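Local atomic coordinates of protein archease (Thermotoga maritima, PDB entry 1J5U), a protein that probably activates the tRNA-splicing ligase complex by promoting guanylylation and turnover of its catalytic subunit RtcB, and binds calcium. Residues T53-K58 and T99-R104. Sequence-based numbering, arbitrary orientation.
Sequences TEEKEK and TFRKIR
Lys56 and Phe100 form the hydrogen-bonded pair at the middle of an antiparallel strand contact, with Glu55-Arg101 and Glu57-Thr99 as the non-hydrogen-bonded pairs to its two sides; the strand axes run at 147°. Phe100 N gives a short bond of 2.6 Å to Lys56 O, lying almost on the line of that carbonyl. The return bond, Lys56 N to Phe100 O, is 3.1 Å and comes in from above the carbonyl plane. Near the corner at Thr53, Lys102 N reaches Glu54 O at 2.9 Å. Thr99, Arg101, Glu55 and Glu57 share one face of the sheet. Here Thr99 OG1 donates to Glu57 OE2 over 2.8 Å, meeting the carboxylate on its anti side, while Thr99 CG2, anti to its own backbone N, packs 3.4 Å from Glu55 OE1. An alanine in place of Thr99 would probably leave Glu57 OE2 without this donor and Glu55 OE1 without its methyl neighbour. Strand 95-105 also pairs with 50-52 and 84-92, so this contact adds one flank to the four-stranded of the two antiparallel sheets of the archease fold, away from the calcium site. Arg101 CG lies 3.7 Å from Glu55 CG, and its NE bonds onward to Asp52 O. On the face with Lys56, the Phe100 ring turns an edge to Lys56 O, and its CE1 meets Lys58 CD at 3.8 Å. Lys56 and Lys58 both form salt bridges with Glu79 of helix 66-81, and Lys58 with Asp75 too.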
loop_
_atom_site.group_PDB
_atom_site.type_symbol
_atom_site.label_atom_id
_atom_site.label_comp_id
_atom_site.label_asym_id
_atom_site.label_seq_id
_atom_site.Cartn_x
_atom_site.Cartn_y
_atom_site.Cartn_z
ATOM N N THR A 53 12.044 11.686 12.017
ATOM C CA THR A 53 13.166 11.743 11.088
ATOM C C THR A 53 13.988 10.475 10.922
ATOM O O THR A 53 14.615 10.290 9.883
ATOM C CB THR A 53 14.126 12.857 11.489
ATOM O OG1 THR A 53 14.661 12.555 12.781
ATOM C CG2 THR A 53 13.396 14.189 11.550
ATOM N N GLU A 54 13.998 9.615 11.937
ATOM C CA GLU A 54 14.787 8.388 11.893
ATOM C C GLU A 54 14.387 7.525 10.700
ATOM O O GLU A 54 13.197 7.350 10.411
ATOM C CB GLU A 54 14.628 7.614 13.204
ATOM C CG GLU A 54 15.358 6.301 13.252
ATOM C CD GLU A 54 15.198 5.576 14.575
ATOM O OE1 GLU A 54 14.132 5.712 15.217
ATOM O OE2 GLU A 54 16.132 4.846 14.964
ATOM N N GLU A 55 15.390 7.002 9.999
ATOM C CA GLU A 55 15.144 6.188 8.814
ATOM C C GLU A 55 15.606 4.745 8.932
ATOM O O GLU A 55 16.394 4.381 9.810
ATOM C CB GLU A 55 15.801 6.842 7.598
ATOM C CG GLU A 55 15.155 8.142 7.172
ATOM C CD GLU A 55 15.956 8.865 6.105
ATOM O OE1 GLU A 55 16.759 8.208 5.418
ATOM O OE2 GLU A 55 15.778 10.086 5.939
ATOM N N LYS A 56 15.113 3.929 8.013
ATOM C CA LYS A 56 15.416 2.509 7.963
ATOM C C LYS A 56 15.144 2.093 6.514
ATOM O O LYS A 56 14.237 2.645 5.875
ATOM C CB LYS A 56 14.483 1.791 8.938
ATOM C CG LYS A 56 14.258 0.337 8.703
ATOM C CD LYS A 56 13.387 -0.239 9.809
ATOM C CE LYS A 56 12.445 -1.291 9.258
ATOM N NZ LYS A 56 12.040 -2.276 10.295
ATOM N N GLU A 57 15.905 1.142 5.982
ATOM C CA GLU A 57 15.668 0.743 4.604
ATOM C C GLU A 57 15.611 -0.769 4.373
ATOM O O GLU A 57 16.278 -1.548 5.055
ATOM C CB GLU A 57 16.735 1.378 3.694
ATOM C CG GLU A 57 16.856 2.876 3.850
ATOM C CD GLU A 57 17.965 3.487 3.014
ATOM O OE1 GLU A 57 19.107 2.968 2.995
ATOM O OE2 GLU A 57 17.695 4.520 2.391
ATOM N N LYS A 58 14.813 -1.173 3.384
ATOM C CA LYS A 58 14.664 -2.575 3.018
ATOM C C LYS A 58 14.625 -2.657 1.503
ATOM O O LYS A 58 14.306 -1.669 0.829
ATOM C CB LYS A 58 13.366 -3.163 3.585
ATOM C CG LYS A 58 13.284 -3.115 5.093
ATOM C CD LYS A 58 11.949 -3.652 5.595
ATOM C CE LYS A 58 11.844 -5.159 5.398
ATOM N NZ LYS A 58 10.567 -5.701 6.014
ATOM N N THR A 99 13.014 3.462 1.582
ATOM C CA THR A 99 13.435 4.106 2.814
ATOM C C THR A 99 12.162 4.341 3.632
ATOM O O THR A 99 11.199 4.941 3.135
ATOM C CB THR A 99 14.094 5.475 2.555
ATOM O OG1 THR A 99 15.176 5.336 1.616
ATOM C CG2 THR A 99 14.651 6.053 3.875
ATOM N N PHE A 100 12.147 3.829 4.859
ATOM C CA PHE A 100 11.031 4.020 5.768
ATOM C C PHE A 100 11.410 5.119 6.760
ATOM O O PHE A 100 12.599 5.380 6.979
ATOM C CB PHE A 100 10.749 2.743 6.565
ATOM C CG PHE A 100 10.284 1.588 5.735
ATOM C CD1 PHE A 100 11.195 0.821 5.002
ATOM C CD2 PHE A 100 8.942 1.244 5.712
ATOM C CE1 PHE A 100 10.775 -0.274 4.266
ATOM C CE2 PHE A 100 8.501 0.150 4.975
ATOM C CZ PHE A 100 9.415 -0.615 4.251
ATOM N N ARG A 101 10.411 5.789 7.323
ATOM C CA ARG A 101 10.655 6.799 8.349
ATOM C C ARG A 101 9.831 6.409 9.571
ATOM O O ARG A 101 8.753 5.807 9.450
ATOM C CB ARG A 101 10.316 8.208 7.857
ATOM C CG ARG A 101 11.501 8.867 7.139
ATOM C CD ARG A 101 11.163 10.246 6.592
ATOM N NE ARG A 101 10.860 11.206 7.648
ATOM C CZ ARG A 101 10.521 12.479 7.441
ATOM N NH1 ARG A 101 10.441 12.962 6.208
ATOM N NH2 ARG A 101 10.252 13.269 8.471
ATOM N N LYS A 102 10.371 6.703 10.753
ATOM C CA LYS A 102 9.699 6.364 11.989
ATOM C C LYS A 102 8.409 7.155 12.074
ATOM O O LYS A 102 8.378 8.341 11.775
ATOM C CB LYS A 102 10.585 6.694 13.195
ATOM C CG LYS A 102 10.084 6.118 14.483
ATOM C CD LYS A 102 10.083 4.589 14.427
ATOM C CE LYS A 102 9.384 4.000 15.653
ATOM N NZ LYS A 102 9.375 2.521 15.639
ATOM N N ILE A 103 7.344 6.479 12.474
ATOM C CA ILE A 103 6.040 7.113 12.599
ATOM C C ILE A 103 5.961 7.897 13.904
ATOM O O ILE A 103 6.137 7.328 14.979
ATOM C CB ILE A 103 4.942 6.041 12.588
ATOM C CG1 ILE A 103 4.915 5.374 11.211
ATOM C CG2 ILE A 103 3.612 6.630 13.019
ATOM C CD1 ILE A 103 3.956 4.195 11.126
ATOM N N ARG A 104 5.733 9.204 13.814
ATOM C CA ARG A 104 5.609 10.004 15.025
ATOM C C ARG A 104 4.230 9.672 15.601
ATOM O O ARG A 104 4.106 9.231 16.740
ATOM C CB ARG A 104 5.700 11.493 14.715
ATOM C CG ARG A 104 5.819 12.358 15.973
ATOM C CD ARG A 104 5.815 13.835 15.632
ATOM N NE ARG A 104 6.882 14.184 14.701
ATOM C CZ ARG A 104 6.910 15.306 13.988
ATOM N NH1 ARG A 104 5.922 16.188 14.103
ATOM N NH2 ARG A 104 7.918 15.541 13.151
#